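Long-range contact in petrobactin biosynthesis protein AsbB (Bacillus anthracis, PDB 3TO3), which catalyses the ATP-dependent condensation of spermidine with citryl-spermidine intermediates in the biosynthesis of the siderophore petrobactin: residues B[560-572]-B[583-596]. Numbering follows the deposited sequence.
Sequences IQLYTPTFYAEQL and SLVHEVPNPLYRAR
V588 and F567 meet on the buried face of a two-stranded antiparallel ribbon, CG2 of the valine lying 3.5 Å from CE2 of the phenylalanine ring, with A569 CB alongside. CG of F567 sits between its own backbone N and carbonyl carbon (chi1 78°), which turns the ring toward strand 585-589. On the other face V585 puts CG1 over the ring of Y568, 3.8 Å from its centroid, a CH-pi contact, while E587 CB touches CE1 of the same ring. The strands pair through F567 with V588 and A569 with H586, two hydrogen-bonded pairs with both bonds made; Q571 N to L584 O extends the ladder by one more bond.

Beyond P589 the ribbon passes into helix 591-600, and N590 ties that junction together. Its ND2 donates to both T564 O (2.6 Å) and L562 O (2.9 Å), the latter in the amide plane; its backbone N reaches P565 O. With the amide gripped this way, OD1 accepts from L592 N and N-caps the helix. Over the start of the helix P565 CG packs on a face of the Y593 ring; one turn on, R596 CB stands 4.2 Å from the centroid of the Y563 ring, near its normal. The arginine chain continues along that ring to CD, near CE2. Y563 OH bonds to E544, while R596 NH1 bonds to N599 and has only a long, weak ion pair with E544.

On the Y568 face T566 OG1 donates to E587 OE2 (2.8 Å) on its anti lone pair; at the far end of the ribbon, by H586, a water bridges E570 O and H586 NE2.

The hairpin lies against helix 502-528, F567 touching L509 and A569 touching D510, while helix 532-547 receives Y563 and L592, and L562 rests on helix 410-432.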
loop_
_atom_site.group_PDB
_atom_site.type_symbol
_atom_site.label_atom_id
_atom_site.label_comp_id
_atom_site.label_asym_id
_atom_site.label_seq_id
_atom_site.Cartn_x
_atom_site.Cartn_y
_atom_site.Cartn_z
ATOM N N ILE B 560 -42.981 -6.648 -13.270
ATOM C CA ILE B 560 -41.713 -6.806 -12.577
ATOM C C ILE B 560 -41.144 -8.241 -12.744
ATOM O O ILE B 560 -39.932 -8.449 -12.679
ATOM C CB ILE B 560 -41.926 -6.444 -11.083
ATOM C CG1 ILE B 560 -41.976 -4.940 -10.923
ATOM C CG2 ILE B 560 -40.862 -7.020 -10.153
ATOM C CD1 ILE B 560 -41.846 -4.539 -9.495
ATOM N N GLN B 561 -42.016 -9.223 -12.973
ATOM C CA GLN B 561 -41.587 -10.587 -13.269
ATOM C C GLN B 561 -40.697 -11.258 -12.197
ATOM O O GLN B 561 -39.618 -11.747 -12.503
ATOM C CB GLN B 561 -40.845 -10.593 -14.600
ATOM C CG GLN B 561 -41.672 -10.163 -15.776
ATOM C CD GLN B 561 -41.780 -11.263 -16.810
ATOM O OE1 GLN B 561 -41.115 -11.223 -17.854
ATOM N NE2 GLN B 561 -42.608 -12.267 -16.521
ATOM N N LEU B 562 -41.145 -11.284 -10.951
ATOM C CA LEU B 562 -40.391 -11.935 -9.904
ATOM C C LEU B 562 -40.416 -13.447 -10.045
ATOM O O LEU B 562 -39.631 -14.148 -9.393
ATOM C CB LEU B 562 -40.974 -11.566 -8.551
ATOM C CG LEU B 562 -40.907 -10.085 -8.251
ATOM C CD1 LEU B 562 -41.330 -9.887 -6.820
ATOM C CD2 LEU B 562 -39.493 -9.606 -8.467
ATOM N N TYR B 563 -41.372 -13.945 -10.827
ATOM C CA TYR B 563 -41.539 -15.388 -11.065
ATOM C C TYR B 563 -40.863 -15.849 -12.353
ATOM O O TYR B 563 -41.109 -16.977 -12.814
ATOM C CB TYR B 563 -43.014 -15.806 -11.060
ATOM C CG TYR B 563 -43.742 -15.433 -9.788
ATOM C CD1 TYR B 563 -43.054 -15.279 -8.596
ATOM C CD2 TYR B 563 -45.118 -15.247 -9.780
ATOM C CE1 TYR B 563 -43.708 -14.942 -7.424
ATOM C CE2 TYR B 563 -45.786 -14.918 -8.619
ATOM C CZ TYR B 563 -45.079 -14.770 -7.441
ATOM O OH TYR B 563 -45.743 -14.434 -6.282
ATOM N N THR B 564 -40.109 -14.964 -13.006
ATOM C CA THR B 564 -39.442 -15.385 -14.250
ATOM C C THR B 564 -38.568 -16.620 -13.982
ATOM O O THR B 564 -37.991 -16.780 -12.883
ATOM C CB THR B 564 -38.589 -14.269 -14.886
ATOM O OG1 THR B 564 -38.263 -14.620 -16.236
ATOM C CG2 THR B 564 -37.306 -14.070 -14.098
ATOM N N PRO B 565 -38.500 -17.516 -14.969
ATOM C CA PRO B 565 -37.781 -18.792 -14.858
ATOM C C PRO B 565 -36.295 -18.593 -14.604
ATOM O O PRO B 565 -35.722 -19.269 -13.752
ATOM C CB PRO B 565 -37.989 -19.435 -16.230
ATOM C CG PRO B 565 -39.296 -18.830 -16.729
ATOM C CD PRO B 565 -39.275 -17.408 -16.215
ATOM N N THR B 566 -35.687 -17.670 -15.339
ATOM C CA THR B 566 -34.266 -17.407 -15.209
ATOM C C THR B 566 -34.057 -15.899 -15.212
ATOM O O THR B 566 -34.893 -15.156 -15.726
ATOM C CB THR B 566 -33.459 -18.033 -16.371
ATOM O OG1 THR B 566 -33.796 -17.370 -17.576
ATOM C CG2 THR B 566 -33.787 -19.530 -16.561
ATOM N N PHE B 567 -32.967 -15.444 -14.598
ATOM C CA PHE B 567 -32.578 -14.051 -14.716
ATOM C C PHE B 567 -31.069 -13.915 -14.588
ATOM O O PHE B 567 -30.376 -14.895 -14.306
ATOM C CB PHE B 567 -33.249 -13.200 -13.649
ATOM C CG PHE B 567 -32.601 -13.316 -12.311
ATOM C CD1 PHE B 567 -31.730 -12.341 -11.863
ATOM C CD2 PHE B 567 -32.853 -14.408 -11.507
ATOM C CE1 PHE B 567 -31.117 -12.454 -10.623
ATOM C CE2 PHE B 567 -32.256 -14.527 -10.269
ATOM C CZ PHE B 567 -31.381 -13.545 -9.831
ATOM N N TYR B 568 -30.589 -12.684 -14.760
ATOM C CA TYR B 568 -29.161 -12.386 -14.822
ATOM C C TYR B 568 -28.681 -11.812 -13.506
ATOM O O TYR B 568 -29.041 -10.714 -13.136
ATOM C CB TYR B 568 -28.848 -11.417 -15.977
ATOM C CG TYR B 568 -28.755 -12.105 -17.326
ATOM C CD1 TYR B 568 -28.258 -13.397 -17.423
ATOM C CD2 TYR B 568 -29.175 -11.477 -18.503
ATOM C CE1 TYR B 568 -28.167 -14.059 -18.648
ATOM C CE2 TYR B 568 -29.082 -12.134 -19.747
ATOM C CZ TYR B 568 -28.580 -13.437 -19.804
ATOM O OH TYR B 568 -28.470 -14.132 -20.999
ATOM N N ALA B 569 -27.874 -12.598 -12.806
ATOM C CA ALA B 569 -27.215 -12.209 -11.563
ATOM C C ALA B 569 -25.772 -11.680 -11.788
ATOM O O ALA B 569 -25.041 -12.168 -12.636
ATOM C CB ALA B 569 -27.172 -13.389 -10.655
ATOM N N GLU B 570 -25.382 -10.693 -10.995
ATOM C CA GLU B 570 -24.044 -10.138 -11.001
ATOM C C GLU B 570 -23.010 -11.214 -10.809
ATOM O O GLU B 570 -23.169 -12.052 -9.947
ATOM C CB GLU B 570 -23.896 -9.160 -9.835
ATOM C CG GLU B 570 -24.615 -7.843 -10.010
ATOM C CD GLU B 570 -24.086 -7.035 -11.183
ATOM O OE1 GLU B 570 -22.844 -6.974 -11.355
ATOM O OE2 GLU B 570 -24.913 -6.462 -11.938
ATOM N N GLN B 571 -21.911 -11.146 -11.549
ATOM C CA GLN B 571 -20.799 -12.010 -11.240
ATOM C C GLN B 571 -19.789 -11.166 -10.467
ATOM O O GLN B 571 -18.967 -10.469 -11.056
ATOM C CB GLN B 571 -20.121 -12.409 -12.555
ATOM C CG GLN B 571 -20.999 -13.150 -13.532
ATOM C CD GLN B 571 -20.282 -13.413 -14.840
ATOM O OE1 GLN B 571 -19.998 -12.487 -15.610
ATOM N NE2 GLN B 571 -19.973 -14.681 -15.100
ATOM N N LEU B 572 -19.743 -11.357 -9.163
ATOM C CA LEU B 572 -18.941 -10.498 -8.288
ATOM C C LEU B 572 -17.460 -10.869 -8.274
ATOM O O LEU B 572 -16.593 -10.007 -8.277
ATOM C CB LEU B 572 -19.499 -10.549 -6.871
ATOM C CG LEU B 572 -20.976 -10.139 -6.740
ATOM C CD1 LEU B 572 -21.536 -10.623 -5.422
ATOM C CD2 LEU B 572 -21.151 -8.637 -6.874
ATOM N N SER B 583 -19.450 -8.895 -20.072
ATOM C CA SER B 583 -20.726 -9.100 -19.362
ATOM C C SER B 583 -20.822 -8.657 -17.877
ATOM O O SER B 583 -21.473 -7.646 -17.570
ATOM C CB SER B 583 -21.163 -10.564 -19.496
ATOM O OG SER B 583 -22.552 -10.662 -19.749
ATOM N N LEU B 584 -20.187 -9.412 -16.976
ATOM C CA LEU B 584 -20.402 -9.254 -15.521
ATOM C C LEU B 584 -21.679 -9.907 -14.970
ATOM O O LEU B 584 -21.999 -9.790 -13.794
ATOM C CB LEU B 584 -20.250 -7.820 -15.037
ATOM C CG LEU B 584 -18.887 -7.648 -14.358
ATOM C CD1 LEU B 584 -17.839 -8.633 -14.912
ATOM C CD2 LEU B 584 -18.390 -6.195 -14.488
ATOM N N VAL B 585 -22.435 -10.542 -15.844
ATOM C CA VAL B 585 -23.718 -11.072 -15.474
ATOM C C VAL B 585 -23.783 -12.548 -15.888
ATOM O O VAL B 585 -23.161 -12.948 -16.862
ATOM C CB VAL B 585 -24.764 -10.226 -16.205
ATOM C CG1 VAL B 585 -25.568 -11.065 -17.188
ATOM C CG2 VAL B 585 -25.610 -9.427 -15.217
ATOM N N HIS B 586 -24.472 -13.387 -15.135
ATOM C CA HIS B 586 -24.666 -14.753 -15.616
ATOM C C HIS B 586 -26.069 -15.244 -15.290
ATOM O O HIS B 586 -26.689 -14.774 -14.343
ATOM C CB HIS B 586 -23.590 -15.728 -15.120
ATOM C CG HIS B 586 -23.675 -16.051 -13.654
ATOM N ND1 HIS B 586 -23.831 -17.337 -13.182
ATOM C CD2 HIS B 586 -23.592 -15.259 -12.560
ATOM C CE1 HIS B 586 -23.838 -17.319 -11.860
ATOM N NE2 HIS B 586 -23.703 -16.069 -11.460
ATOM N N GLU B 587 -26.572 -16.163 -16.104
ATOM C CA GLU B 587 -27.935 -16.599 -16.005
ATOM C C GLU B 587 -28.081 -17.701 -14.975
ATOM O O GLU B 587 -27.339 -18.680 -15.003
ATOM C CB GLU B 587 -28.408 -17.104 -17.350
ATOM C CG GLU B 587 -29.901 -17.387 -17.388
ATOM C CD GLU B 587 -30.302 -18.135 -18.630
ATOM O OE1 GLU B 587 -29.388 -18.569 -19.352
ATOM O OE2 GLU B 587 -31.515 -18.301 -18.882
ATOM N N VAL B 588 -29.037 -17.533 -14.068
ATOM C CA VAL B 588 -29.261 -18.490 -12.986
ATOM C C VAL B 588 -30.738 -18.868 -12.902
ATOM O O VAL B 588 -31.602 -18.083 -13.265
ATOM C CB VAL B 588 -28.809 -17.917 -11.633
ATOM C CG1 VAL B 588 -27.318 -17.571 -11.663
ATOM C CG2 VAL B 588 -29.641 -16.695 -11.260
ATOM N N PRO B 589 -31.038 -20.087 -12.438
ATOM C CA PRO B 589 -32.465 -20.411 -12.356
ATOM C C PRO B 589 -33.101 -19.680 -11.170
ATOM O O PRO B 589 -32.442 -19.295 -10.192
ATOM C CB PRO B 589 -32.468 -21.928 -12.157
ATOM C CG PRO B 589 -31.209 -22.175 -11.345
ATOM C CD PRO B 589 -30.190 -21.147 -11.865
ATOM N N ASN B 590 -34.398 -19.449 -11.268
ATOM C CA ASN B 590 -35.105 -18.727 -10.218
ATOM C C ASN B 590 -36.011 -19.679 -9.415
ATOM O O ASN B 590 -36.982 -20.224 -9.948
ATOM C CB ASN B 590 -35.902 -17.596 -10.849
ATOM C CG ASN B 590 -36.781 -16.872 -9.854
ATOM O OD1 ASN B 590 -36.624 -17.020 -8.641
ATOM N ND2 ASN B 590 -37.731 -16.096 -10.369
ATOM N N PRO B 591 -35.683 -19.900 -8.136
ATOM C CA PRO B 591 -36.508 -20.845 -7.368
ATOM C C PRO B 591 -37.946 -20.326 -7.171
ATOM O O PRO B 591 -38.831 -21.141 -6.959
ATOM C CB PRO B 591 -35.760 -20.962 -6.019
ATOM C CG PRO B 591 -35.085 -19.587 -5.859
ATOM C CD PRO B 591 -34.698 -19.181 -7.286
ATOM N N LEU B 592 -38.194 -19.020 -7.286
ATOM C CA LEU B 592 -39.586 -18.555 -7.141
ATOM C C LEU B 592 -40.442 -19.072 -8.275
ATOM O O LEU B 592 -41.641 -19.232 -8.115
ATOM C CB LEU B 592 -39.700 -17.054 -7.078
ATOM C CG LEU B 592 -38.933 -16.391 -5.956
ATOM C CD1 LEU B 592 -39.345 -14.925 -5.913
ATOM C CD2 LEU B 592 -39.315 -17.077 -4.705
ATOM N N TYR B 593 -39.820 -19.364 -9.419
ATOM C CA TYR B 593 -40.584 -19.846 -10.563
ATOM C C TYR B 593 -41.254 -21.191 -10.328
ATOM O O TYR B 593 -42.438 -21.338 -10.559
ATOM C CB TYR B 593 -39.700 -19.960 -11.780
ATOM C CG TYR B 593 -40.380 -20.639 -12.927
ATOM C CD1 TYR B 593 -40.029 -21.923 -13.304
ATOM C CD2 TYR B 593 -41.382 -19.997 -13.642
ATOM C CE1 TYR B 593 -40.674 -22.562 -14.370
ATOM C CE2 TYR B 593 -42.018 -20.620 -14.707
ATOM C CZ TYR B 593 -41.660 -21.898 -15.068
ATOM O OH TYR B 593 -42.295 -22.525 -16.136
ATOM N N ARG B 594 -40.491 -22.186 -9.900
ATOM C CA ARG B 594 -41.076 -23.502 -9.718
ATOM C C ARG B 594 -42.014 -23.483 -8.521
ATOM O O ARG B 594 -43.072 -24.091 -8.537
ATOM C CB ARG B 594 -40.006 -24.581 -9.537
ATOM C CG ARG B 594 -40.593 -25.999 -9.587
ATOM C CD ARG B 594 -39.523 -27.064 -9.798
ATOM N NE ARG B 594 -40.087 -28.414 -9.878
ATOM C CZ ARG B 594 -40.194 -29.245 -8.844
ATOM N NH1 ARG B 594 -40.715 -30.458 -9.014
ATOM N NH2 ARG B 594 -39.778 -28.864 -7.638
ATOM N N ALA B 595 -41.621 -22.763 -7.484
ATOM C CA ALA B 595 -42.457 -22.661 -6.320
ATOM C C ALA B 595 -43.852 -22.106 -6.701
ATOM O O ALA B 595 -44.883 -22.643 -6.277
ATOM C CB ALA B 595 -41.778 -21.795 -5.276
ATOM N N ARG B 596 -43.884 -21.056 -7.522
ATOM C CA ARG B 596 -45.160 -20.525 -7.999
ATOM C C ARG B 596 -45.948 -21.544 -8.841
ATOM O O ARG B 596 -47.145 -21.694 -8.669
ATOM C CB ARG B 596 -44.962 -19.226 -8.769
ATOM C CG ARG B 596 -46.213 -18.740 -9.473
ATOM C CD ARG B 596 -47.211 -18.123 -8.531
ATOM N NE ARG B 596 -48.326 -17.549 -9.280
ATOM C CZ ARG B 596 -49.559 -17.420 -8.810
ATOM N NH1 ARG B 596 -49.849 -17.821 -7.584
ATOM N NH2 ARG B 596 -50.502 -16.897 -9.574
HETATM O O HOH W 1 -23.364 -14.721 -8.975
#